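PDB 6NEW: proto-oncogene vav, which acts as a guanine nucleotide exchange factor, probably for Rac-type Rho GTPases, through a RhoGEF (DH) domain followed by PH and zinc-binding C1 domains. Local coordinates for residues 302-307 / 335-339; 63-67 / 157-161; 21-25 / 51-55; 126-130 / 175-179. All coordinates share one frame; numbering follows the deposited sequence.

Three of the four contacts belong to the helical DH portion of the chain, and contact 1 lies apart in the PH domain, its centre about 44 to 60 Å from those of the others. Along the sequence contact 3 closes first, contacts 2 and 4 then alternate their segments, and contact 1 comes last. Helix 37-71 runs through both contacts 3 and 2, whose centres are about 17 Å apart. Contacts 3 and 4, with centres about 15 Å apart, touch directly, and Glu-52 forms a salt bridge with Arg-178 between them. The N-terminal segment 21-25 is thus tied into the DH bundle, whereas contact 1 joins a loop to the C-terminal helix of the PH domain.

Contact 1 of 4, residues 302-307 / 335-339; sequences DDSSGD and RELKK
The loop 302-307 curves past the first turn of helix 335-352, with CA atoms 7.5 Å apart at Asp-307 and Arg-335. This is the C-terminal helix of the PH fold, meeting the loop that joins strands 298-302 and 315-321. A lysine suits position 338 because it is long enough to bring its ammonium from the helix to the loop, where a carboxylate and a carbonyl await it. Lys-338 leaves the helix with CG anti to the backbone N (chi1 177°), which sends the chain across. Lys-338 NZ forms a salt bridge to Asp-302 OD1 at 2.8 Å, using that oxygen's syn lone pair, and donates to Asp-303 O, also at 2.8 Å, from above the carbonyl plane. Met-316 O on the adjoining strand takes a further bond from NZ. A methionine in place of Lys-338 would probably leave the Asp-302 carboxylate without its countercharge and the Asp-303 and Met-316 carbonyls without this donor. Arg-335 works differently. Its guanidinium lies stacked on the Asp-307 carboxylate, the planes 20° apart, and Asp-307 OD2 sits 3.3 Å from Arg-335 NH2 well out of the guanidinium plane, so charge alone draws the pair together. The two halves of the contact are joined by a water that accepts from Lys-338 NZ and donates to Asp-307 OD1 at 2.8 Å.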
loop_
_atom_site.group_PDB
_atom_site.type_symbol
_atom_site.label_atom_id
_atom_site.label_comp_id
_atom_site.label_asym_id
_atom_site.label_seq_id
_atom_site.Cartn_x
_atom_site.Cartn_y
_atom_site.Cartn_z
ATOM N N ASP A 302 -16.000 20.515 -19.548
ATOM C CA ASP A 302 -17.259 19.809 -19.720
ATOM C C ASP A 302 -18.078 20.345 -20.900
ATOM O O ASP A 302 -17.940 21.504 -21.287
ATOM C CB ASP A 302 -18.113 19.838 -18.421
ATOM C CG ASP A 302 -19.413 19.018 -18.512
ATOM O OD1 ASP A 302 -19.417 17.982 -19.211
ATOM O OD2 ASP A 302 -20.435 19.456 -17.939
ATOM N N ASP A 303 -18.907 19.476 -21.480
ATOM C CA ASP A 303 -19.828 19.842 -22.537
ATOM C C ASP A 303 -21.217 19.246 -22.242
ATOM O O ASP A 303 -21.398 18.031 -22.283
ATOM C CB ASP A 303 -19.285 19.488 -23.926
ATOM C CG ASP A 303 -20.307 19.718 -25.007
ATOM O OD1 ASP A 303 -21.101 18.805 -25.265
ATOM O OD2 ASP A 303 -20.337 20.826 -25.563
ATOM N N SER A 304 -22.185 20.104 -21.943
ATOM C CA SER A 304 -23.544 19.687 -21.597
ATOM C C SER A 304 -24.469 19.345 -22.785
ATOM O O SER A 304 -25.575 18.854 -22.540
ATOM C CB SER A 304 -24.197 20.735 -20.710
ATOM O OG SER A 304 -23.440 20.868 -19.518
ATOM N N SER A 305 -24.021 19.562 -24.049
ATOM C CA SER A 305 -24.809 19.312 -25.266
ATOM C C SER A 305 -25.473 17.929 -25.335
ATOM O O SER A 305 -26.614 17.862 -25.776
ATOM C CB SER A 305 -23.996 19.573 -26.533
ATOM O OG SER A 305 -23.150 18.493 -26.906
ATOM N N GLY A 306 -24.766 16.882 -24.888
ATOM C CA GLY A 306 -25.248 15.504 -24.879
ATOM C C GLY A 306 -26.334 15.201 -23.863
ATOM O O GLY A 306 -27.058 14.211 -24.034
ATOM N N ASP A 307 -26.465 16.046 -22.795
ATOM C CA ASP A 307 -27.454 15.897 -21.710
ATOM C C ASP A 307 -28.900 15.874 -22.203
ATOM O O ASP A 307 -29.653 14.991 -21.791
ATOM C CB ASP A 307 -27.299 17.002 -20.642
ATOM C CG ASP A 307 -26.053 16.938 -19.783
ATOM O OD1 ASP A 307 -25.157 16.143 -20.102
ATOM O OD2 ASP A 307 -25.982 17.684 -18.783
ATOM N N ARG A 335 -23.985 8.649 -20.121
ATOM C CA ARG A 335 -23.793 9.840 -19.299
ATOM C C ARG A 335 -22.972 9.457 -18.061
ATOM O O ARG A 335 -22.129 10.241 -17.634
ATOM C CB ARG A 335 -25.170 10.421 -18.892
ATOM C CG ARG A 335 -25.160 11.568 -17.883
ATOM C CD ARG A 335 -25.013 12.926 -18.539
ATOM N NE ARG A 335 -25.056 13.998 -17.543
ATOM C CZ ARG A 335 -26.163 14.615 -17.133
ATOM N NH1 ARG A 335 -27.347 14.279 -17.638
ATOM N NH2 ARG A 335 -26.095 15.573 -16.218
ATOM N N GLU A 336 -23.220 8.249 -17.498
ATOM C CA GLU A 336 -22.543 7.713 -16.311
ATOM C C GLU A 336 -21.056 7.522 -16.600
ATOM O O GLU A 336 -20.224 7.909 -15.779
ATOM C CB GLU A 336 -23.164 6.377 -15.850
ATOM C CG GLU A 336 -24.620 6.461 -15.426
ATOM C CD GLU A 336 -25.619 6.321 -16.563
ATOM O OE1 GLU A 336 -25.757 5.197 -17.101
ATOM O OE2 GLU A 336 -26.265 7.335 -16.917
ATOM N N LEU A 337 -20.734 6.957 -17.779
ATOM C CA LEU A 337 -19.366 6.743 -18.241
ATOM C C LEU A 337 -18.608 8.073 -18.385
ATOM O O LEU A 337 -17.484 8.189 -17.886
ATOM C CB LEU A 337 -19.355 5.971 -19.574
ATOM C CG LEU A 337 -19.435 4.463 -19.456
ATOM C CD1 LEU A 337 -19.855 3.829 -20.779
ATOM C CD2 LEU A 337 -18.113 3.881 -18.969
ATOM N N LYS A 338 -19.250 9.070 -19.057
ATOM C CA LYS A 338 -18.731 10.418 -19.293
ATOM C C LYS A 338 -18.392 11.046 -17.958
ATOM O O LYS A 338 -17.256 11.481 -17.767
ATOM C CB LYS A 338 -19.758 11.291 -20.037
ATOM C CG LYS A 338 -19.265 12.731 -20.218
ATOM C CD LYS A 338 -20.402 13.672 -20.475
ATOM C CE LYS A 338 -20.132 14.994 -19.848
ATOM N NZ LYS A 338 -21.015 16.028 -20.415
ATOM N N LYS A 339 -19.368 11.030 -17.025
ATOM C CA LYS A 339 -19.246 11.562 -15.676
ATOM C C LYS A 339 -18.072 10.909 -14.935
ATOM O O LYS A 339 -17.306 11.614 -14.292
ATOM C CB LYS A 339 -20.569 11.381 -14.895
ATOM C CG LYS A 339 -20.721 12.322 -13.691
ATOM C CD LYS A 339 -21.706 11.792 -12.651
ATOM C CE LYS A 339 -21.824 12.723 -11.467
ATOM N NZ LYS A 339 -22.439 12.053 -10.294
HETATM O O HOH W 1 -23.590 14.473 -21.688
#

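Contact 2 of 4, residues 63-67 / 157-161; sequences QQHFL and CSQRA
Phe-66 turns one face of its ring to Cys-157, whose CB stands 3.9 Å from the ring centroid, a CH-pi contact displaced toward the rim. Cys-157 SG, 5.1 Å from the same centroid, adds an oblique sulfur-aromatic contact. With CG anti to its carbonyl carbon (chi1 -62°), the phenyl group reaches across to helix 148-162, where Phe-66 CE1 also meets Ala-161 CB at 3.9 Å. Small residues suit positions 157 and 161 because they leave room for the large ring. Ala-161 serves a second neighbour: its CB lies 3.8 Å from His-65 CB. Farther out, the side chains of His-65 and Arg-160 cross at about a right angle, yet the imidazole and guanidinium planes are only 26° apart, with His-65 CD2 3.5 Å from Arg-160 NH1. His-65 ND1 makes a weak hydrogen bond to Ser-61 O, while Ser-158 OG bonds to Phe-166 O. Leu-168 and Leu-171 add to the apolar surroundings of Phe-66, so the packing passes from a greasy inner side to a polar outer one. The local axes of 63-67 and 157-161 approach to 9.4 Å and run at 171°, an antiparallel helix pair as expected in the helical bundle of a DH domain.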
loop_
_atom_site.group_PDB
_atom_site.type_symbol
_atom_site.label_atom_id
_atom_site.label_comp_id
_atom_site.label_asym_id
_atom_site.label_seq_id
_atom_site.Cartn_x
_atom_site.Cartn_y
_atom_site.Cartn_z
ATOM N N GLN A 63 9.449 -21.549 12.458
ATOM C CA GLN A 63 10.852 -21.794 12.139
ATOM C C GLN A 63 11.308 -23.209 12.510
ATOM O O GLN A 63 11.783 -23.941 11.645
ATOM C CB GLN A 63 11.791 -20.733 12.743
ATOM C CG GLN A 63 13.249 -20.948 12.338
ATOM C CD GLN A 63 14.162 -19.803 12.673
ATOM O OE1 GLN A 63 13.929 -18.653 12.291
ATOM N NE2 GLN A 63 15.267 -20.107 13.331
ATOM N N GLN A 64 11.165 -23.584 13.790
ATOM C CA GLN A 64 11.630 -24.865 14.317
ATOM C C GLN A 64 10.834 -26.087 13.855
ATOM O O GLN A 64 11.432 -27.152 13.703
ATOM C CB GLN A 64 11.726 -24.831 15.852
ATOM C CG GLN A 64 12.782 -23.848 16.387
ATOM C CD GLN A 64 14.185 -24.152 15.906
ATOM O OE1 GLN A 64 14.778 -25.185 16.241
ATOM N NE2 GLN A 64 14.753 -23.251 15.115
ATOM N N HIS A 65 9.523 -25.949 13.611
ATOM C CA HIS A 65 8.707 -27.087 13.194
ATOM C C HIS A 65 8.379 -27.117 11.691
ATOM O O HIS A 65 7.907 -28.150 11.219
ATOM C CB HIS A 65 7.432 -27.186 14.048
ATOM C CG HIS A 65 7.714 -27.330 15.513
ATOM N ND1 HIS A 65 8.167 -26.260 16.274
ATOM C CD2 HIS A 65 7.629 -28.423 16.306
ATOM C CE1 HIS A 65 8.333 -26.735 17.496
ATOM N NE2 HIS A 65 8.021 -28.032 17.565
ATOM N N PHE A 66 8.656 -26.029 10.935
ATOM C CA PHE A 66 8.382 -25.990 9.495
ATOM C C PHE A 66 9.595 -25.553 8.642
ATOM O O PHE A 66 9.873 -26.223 7.653
ATOM C CB PHE A 66 7.137 -25.140 9.169
ATOM C CG PHE A 66 5.820 -25.614 9.740
ATOM C CD1 PHE A 66 5.454 -25.300 11.045
ATOM C CD2 PHE A 66 4.904 -26.294 8.946
ATOM C CE1 PHE A 66 4.226 -25.720 11.567
ATOM C CE2 PHE A 66 3.667 -26.699 9.463
ATOM C CZ PHE A 66 3.341 -26.418 10.773
ATOM N N LEU A 67 10.301 -24.448 9.002
ATOM C CA LEU A 67 11.452 -23.921 8.237
ATOM C C LEU A 67 12.678 -24.830 8.255
ATOM O O LEU A 67 13.084 -25.284 7.184
ATOM C CB LEU A 67 11.846 -22.481 8.651
ATOM C CG LEU A 67 12.772 -21.684 7.688
ATOM C CD1 LEU A 67 12.521 -20.199 7.794
ATOM C CD2 LEU A 67 14.254 -21.909 7.995
ATOM N N CYS A 157 4.097 -31.947 10.457
ATOM C CA CYS A 157 4.616 -30.710 11.047
ATOM C C CYS A 157 3.533 -29.968 11.825
ATOM O O CYS A 157 3.835 -29.407 12.876
ATOM C CB CYS A 157 5.254 -29.826 9.981
ATOM S SG CYS A 157 6.829 -30.455 9.340
ATOM N N SER A 158 2.270 -30.012 11.336
ATOM C CA SER A 158 1.097 -29.410 11.982
ATOM C C SER A 158 0.768 -30.132 13.295
ATOM O O SER A 158 0.305 -29.495 14.243
ATOM C CB SER A 158 -0.111 -29.455 11.052
ATOM O OG SER A 158 -1.250 -28.864 11.655
ATOM N N GLN A 159 1.023 -31.458 13.344
ATOM C CA GLN A 159 0.796 -32.290 14.524
ATOM C C GLN A 159 1.842 -32.001 15.608
ATOM O O GLN A 159 1.466 -31.696 16.741
ATOM C CB GLN A 159 0.763 -33.783 14.146
ATOM C CG GLN A 159 -0.182 -34.615 15.022
ATOM C CD GLN A 159 -1.648 -34.239 14.901
ATOM O OE1 GLN A 159 -2.151 -33.866 13.829
ATOM N NE2 GLN A 159 -2.375 -34.365 16.000
ATOM N N ARG A 160 3.144 -32.041 15.242
ATOM C CA ARG A 160 4.279 -31.773 16.135
ATOM C C ARG A 160 4.300 -30.345 16.691
ATOM O O ARG A 160 4.850 -30.129 17.770
ATOM C CB ARG A 160 5.613 -32.076 15.436
ATOM C CG ARG A 160 5.953 -33.556 15.403
ATOM C CD ARG A 160 7.370 -33.818 14.935
ATOM N NE ARG A 160 8.327 -33.751 16.042
ATOM C CZ ARG A 160 9.074 -32.688 16.340
ATOM N NH1 ARG A 160 8.994 -31.581 15.615
ATOM N NH2 ARG A 160 9.916 -32.734 17.367
ATOM N N ALA A 161 3.719 -29.376 15.961
ATOM C CA ALA A 161 3.698 -27.970 16.369
ATOM C C ALA A 161 2.514 -27.571 17.240
ATOM O O ALA A 161 2.702 -26.774 18.159
ATOM C CB ALA A 161 3.761 -27.068 15.148
#

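Contact 3 of 4, residues 21-25 / 51-55; sequences EDLMR and TEEKY
Met-24 is the tightly packed part, its thioether laid against one turn of helix 37-71. With CG anti to the carbonyl carbon and a bend at chi2 (-60°), its chain brings sulfur and methyl to the helix, where Met-24 CE lies 3.6 Å from Tyr-55 CB and 3.5 Å from Thr-51 O. Met-24 SD rests 3.9 Å from Thr-51 CB. A flexible, unbranched thioether suits a surface made of the Thr-51 carbonyl, Tyr-55 CB and the Lys-54 methylenes. The hydroxyls of Thr-51 and Tyr-55 go to Glu-47 O and Tyr-126 OH, and no hydrogen bond crosses the contact. Lys-54 borders it: Lys-54 CG, its chain bent at chi2 (69°), packs 3.8 Å from Leu-23 CD2 and 3.4 Å from Leu-23 O, whereas its amino end, on the looser side, makes no bond across. With an alanine here, Leu-23 CD2 would probably lose its hydrocarbon cover, and Met-24 SD its contact with CG, though not with CB. Leu-23 also touches Val-174. Helix 19-23 probably corresponds to the acidic-region helix that docks on the GTPase-binding DH surface in autoinhibited Vav1, and its packing on helix 37-71 is consistent with that docking.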
loop_
_atom_site.group_PDB
_atom_site.type_symbol
_atom_site.label_atom_id
_atom_site.label_comp_id
_atom_site.label_asym_id
_atom_site.label_seq_id
_atom_site.Cartn_x
_atom_site.Cartn_y
_atom_site.Cartn_z
ATOM N N GLU A 21 -7.303 -14.934 16.535
ATOM C CA GLU A 21 -8.135 -14.919 17.747
ATOM C C GLU A 21 -8.046 -16.242 18.521
ATOM O O GLU A 21 -7.944 -16.223 19.750
ATOM C CB GLU A 21 -9.596 -14.574 17.410
ATOM N N ASP A 22 -8.056 -17.383 17.789
ATOM C CA ASP A 22 -7.946 -18.741 18.336
ATOM C C ASP A 22 -6.532 -18.963 18.867
ATOM O O ASP A 22 -6.364 -19.610 19.900
ATOM C CB ASP A 22 -8.293 -19.800 17.265
ATOM C CG ASP A 22 -8.438 -21.232 17.772
ATOM O OD1 ASP A 22 -8.535 -21.426 19.007
ATOM O OD2 ASP A 22 -8.491 -22.156 16.930
ATOM N N LEU A 23 -5.526 -18.406 18.166
ATOM C CA LEU A 23 -4.111 -18.473 18.534
ATOM C C LEU A 23 -3.850 -17.647 19.807
ATOM O O LEU A 23 -3.090 -18.088 20.666
ATOM C CB LEU A 23 -3.249 -17.954 17.368
ATOM C CG LEU A 23 -1.743 -18.180 17.454
ATOM C CD1 LEU A 23 -1.197 -18.604 16.127
ATOM C CD2 LEU A 23 -1.028 -16.923 17.866
ATOM N N MET A 24 -4.477 -16.455 19.918
ATOM C CA MET A 24 -4.316 -15.548 21.058
ATOM C C MET A 24 -5.327 -15.787 22.195
ATOM O O MET A 24 -5.283 -15.064 23.196
ATOM C CB MET A 24 -4.326 -14.071 20.613
ATOM C CG MET A 24 -3.225 -13.701 19.631
ATOM S SD MET A 24 -1.537 -13.956 20.224
ATOM C CE MET A 24 -0.638 -13.506 18.790
ATOM N N ARG A 25 -6.203 -16.817 22.057
ATOM C CA ARG A 25 -7.213 -17.205 23.057
ATOM C C ARG A 25 -6.556 -17.667 24.367
ATOM O O ARG A 25 -7.103 -17.430 25.446
ATOM C CB ARG A 25 -8.145 -18.298 22.507
ATOM N N THR A 51 0.198 -11.509 24.397
ATOM C CA THR A 51 0.010 -11.701 22.952
ATOM C C THR A 51 1.354 -11.661 22.227
ATOM O O THR A 51 1.542 -12.433 21.295
ATOM C CB THR A 51 -1.037 -10.763 22.349
ATOM O OG1 THR A 51 -0.648 -9.407 22.562
ATOM C CG2 THR A 51 -2.451 -11.036 22.868
ATOM N N GLU A 52 2.299 -10.814 22.689
ATOM C CA GLU A 52 3.644 -10.728 22.121
ATOM C C GLU A 52 4.443 -11.991 22.412
ATOM O O GLU A 52 5.228 -12.406 21.558
ATOM C CB GLU A 52 4.396 -9.485 22.610
ATOM C CG GLU A 52 5.653 -9.160 21.803
ATOM C CD GLU A 52 5.467 -8.899 20.314
ATOM O OE1 GLU A 52 4.438 -8.292 19.934
ATOM O OE2 GLU A 52 6.364 -9.279 19.528
ATOM N N GLU A 53 4.238 -12.604 23.613
ATOM C CA GLU A 53 4.882 -13.860 24.019
ATOM C C GLU A 53 4.386 -14.983 23.110
ATOM O O GLU A 53 5.202 -15.715 22.561
ATOM C CB GLU A 53 4.552 -14.210 25.484
ATOM C CG GLU A 53 5.333 -13.423 26.526
ATOM C CD GLU A 53 4.799 -13.545 27.944
ATOM O OE1 GLU A 53 3.921 -14.407 28.186
ATOM O OE2 GLU A 53 5.248 -12.761 28.811
ATOM N N LYS A 54 3.052 -15.099 22.943
ATOM C CA LYS A 54 2.405 -16.105 22.103
ATOM C C LYS A 54 2.746 -15.895 20.612
ATOM O O LYS A 54 2.904 -16.876 19.873
ATOM C CB LYS A 54 0.882 -16.106 22.345
ATOM C CG LYS A 54 0.063 -17.101 21.509
ATOM C CD LYS A 54 0.299 -18.561 21.893
ATOM C CE LYS A 54 0.134 -19.491 20.719
ATOM N NZ LYS A 54 0.305 -20.915 21.116
ATOM N N TYR A 55 2.884 -14.617 20.185
ATOM C CA TYR A 55 3.218 -14.281 18.812
ATOM C C TYR A 55 4.652 -14.665 18.479
ATOM O O TYR A 55 4.867 -15.329 17.469
ATOM C CB TYR A 55 2.920 -12.803 18.470
ATOM C CG TYR A 55 3.324 -12.462 17.055
ATOM C CD1 TYR A 55 2.698 -13.064 15.968
ATOM C CD2 TYR A 55 4.422 -11.648 16.803
ATOM C CE1 TYR A 55 3.137 -12.843 14.665
ATOM C CE2 TYR A 55 4.852 -11.393 15.502
ATOM C CZ TYR A 55 4.206 -11.997 14.436
ATOM O OH TYR A 55 4.619 -11.769 13.149
#

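Contact 4 of 4, residues 126-130 / 175-179; sequences YGRYC and PMQRV
This is a buried, apolar helix-to-helix contact within the DH helical bundle, where Tyr-126, Tyr-129 and Cys-130 of helix 125-131 pack on Pro-175, Met-176 and Val-179 of helix 174-179. The local axes approach to 10.4 Å and make an angle of 139°, closer to antiparallel than to perpendicular. Val-179 covers one face of the Tyr-126 ring: CB sits over its centre, 3.7 Å from the centroid and 10° off the normal, as a CH-pi contact. Both methyls spread over the ring, CG1 against CD1 and CG2 against CD2 of Tyr-126, which is why a beta-branched residue fits so well. Pro-175 touches both tyrosines. Tyr-129 holds CG anti to the backbone N (chi1 -171°), which brings its ring to the proline, with Pro-175 CB 3.6 Å from Tyr-129 CE2. Pro-175 O lies 3.2 Å from Tyr-126 CE1. Proline is at ease in the first turn of a helix, where its missing N-H costs no helical bond. Tyr-129 OH finds its partner beyond the pair, in Leu-172 O, so greasy bulk is combined with a satisfied polar end. Leu-89 of helix 86-105 and Val-216 of helix 196-235 add further apolar cover. Beside this, Cys-130 SG meets Met-176 CG at 3.6 Å.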
loop_
_atom_site.group_PDB
_atom_site.type_symbol
_atom_site.label_atom_id
_atom_site.label_comp_id
_atom_site.label_asym_id
_atom_site.label_seq_id
_atom_site.Cartn_x
_atom_site.Cartn_y
_atom_site.Cartn_z
ATOM N N TYR A 126 7.791 -5.741 7.475
ATOM C CA TYR A 126 6.424 -6.225 7.285
ATOM C C TYR A 126 5.901 -5.792 5.915
ATOM O O TYR A 126 4.930 -6.364 5.416
ATOM C CB TYR A 126 5.483 -5.782 8.418
ATOM C CG TYR A 126 5.497 -6.738 9.591
ATOM C CD1 TYR A 126 4.780 -7.932 9.553
ATOM C CD2 TYR A 126 6.254 -6.467 10.726
ATOM C CE1 TYR A 126 4.803 -8.822 10.622
ATOM C CE2 TYR A 126 6.290 -7.351 11.797
ATOM C CZ TYR A 126 5.564 -8.527 11.740
ATOM O OH TYR A 126 5.603 -9.390 12.798
ATOM N N GLY A 127 6.558 -4.786 5.328
ATOM C CA GLY A 127 6.293 -4.314 3.974
ATOM C C GLY A 127 6.640 -5.437 3.016
ATOM O O GLY A 127 5.751 -5.968 2.339
ATOM N N ARG A 128 7.924 -5.907 3.087
ATOM C CA ARG A 128 8.478 -7.046 2.333
ATOM C C ARG A 128 7.657 -8.337 2.547
ATOM O O ARG A 128 7.512 -9.106 1.597
ATOM C CB ARG A 128 9.957 -7.274 2.717
ATOM C CG ARG A 128 10.753 -8.188 1.766
ATOM C CD ARG A 128 12.139 -8.455 2.334
ATOM N NE ARG A 128 12.990 -9.276 1.469
ATOM C CZ ARG A 128 12.978 -10.607 1.419
ATOM N NH1 ARG A 128 12.105 -11.297 2.143
ATOM N NH2 ARG A 128 13.811 -11.256 0.617
ATOM N N TYR A 129 7.101 -8.554 3.776
ATOM C CA TYR A 129 6.302 -9.737 4.113
ATOM C C TYR A 129 4.931 -9.722 3.484
ATOM O O TYR A 129 4.601 -10.636 2.735
ATOM C CB TYR A 129 6.165 -9.952 5.661
ATOM C CG TYR A 129 5.531 -11.286 6.040
ATOM C CD1 TYR A 129 6.295 -12.449 6.115
ATOM C CD2 TYR A 129 4.160 -11.393 6.265
ATOM C CE1 TYR A 129 5.710 -13.685 6.392
ATOM C CE2 TYR A 129 3.565 -12.624 6.542
ATOM C CZ TYR A 129 4.345 -13.768 6.605
ATOM O OH TYR A 129 3.766 -14.980 6.892
ATOM N N CYS A 130 4.116 -8.723 3.853
ATOM C CA CYS A 130 2.715 -8.581 3.477
ATOM C C CYS A 130 2.496 -8.423 1.986
ATOM O O CYS A 130 1.425 -8.798 1.487
ATOM C CB CYS A 130 2.057 -7.465 4.278
ATOM S SG CYS A 130 2.040 -7.770 6.067
ATOM N N PRO A 175 1.326 -13.345 10.854
ATOM C CA PRO A 175 2.146 -12.118 10.910
ATOM C C PRO A 175 1.507 -10.844 10.340
ATOM O O PRO A 175 1.777 -9.764 10.870
ATOM C CB PRO A 175 3.419 -12.505 10.152
ATOM C CG PRO A 175 3.480 -13.973 10.242
ATOM C CD PRO A 175 2.051 -14.408 10.133
ATOM N N MET A 176 0.658 -10.958 9.288
ATOM C CA MET A 176 -0.032 -9.796 8.712
ATOM C C MET A 176 -1.006 -9.249 9.754
ATOM O O MET A 176 -1.018 -8.043 10.005
ATOM C CB MET A 176 -0.775 -10.127 7.390
ATOM C CG MET A 176 -1.306 -8.865 6.665
ATOM S SD MET A 176 -2.701 -9.055 5.507
ATOM C CE MET A 176 -4.078 -9.251 6.682
ATOM N N GLN A 177 -1.772 -10.148 10.392
ATOM C CA GLN A 177 -2.751 -9.800 11.414
ATOM C C GLN A 177 -2.129 -9.173 12.655
ATOM O O GLN A 177 -2.717 -8.242 13.193
ATOM C CB GLN A 177 -3.633 -10.999 11.765
ATOM C CG GLN A 177 -4.608 -11.310 10.653
ATOM C CD GLN A 177 -5.321 -12.589 10.877
ATOM O OE1 GLN A 177 -6.501 -12.562 11.136
ATOM N NE2 GLN A 177 -4.633 -13.719 10.778
ATOM N N ARG A 178 -0.927 -9.628 13.068
ATOM C CA ARG A 178 -0.231 -9.090 14.238
ATOM C C ARG A 178 0.200 -7.632 14.082
ATOM O O ARG A 178 -0.137 -6.816 14.949
ATOM C CB ARG A 178 0.959 -9.974 14.661
ATOM C CG ARG A 178 1.690 -9.488 15.917
ATOM C CD ARG A 178 0.882 -9.724 17.188
ATOM N NE ARG A 178 1.561 -9.192 18.370
ATOM C CZ ARG A 178 0.932 -8.850 19.489
ATOM N NH1 ARG A 178 -0.383 -8.962 19.586
ATOM N NH2 ARG A 178 1.623 -8.371 20.515
ATOM N N VAL A 179 0.930 -7.303 12.995
ATOM C CA VAL A 179 1.425 -5.944 12.741
ATOM C C VAL A 179 0.267 -4.928 12.629
ATOM O O VAL A 179 0.450 -3.767 12.975
ATOM C CB VAL A 179 2.423 -5.882 11.550
ATOM C CG1 VAL A 179 1.738 -6.096 10.198
ATOM C CG2 VAL A 179 3.252 -4.599 11.565
#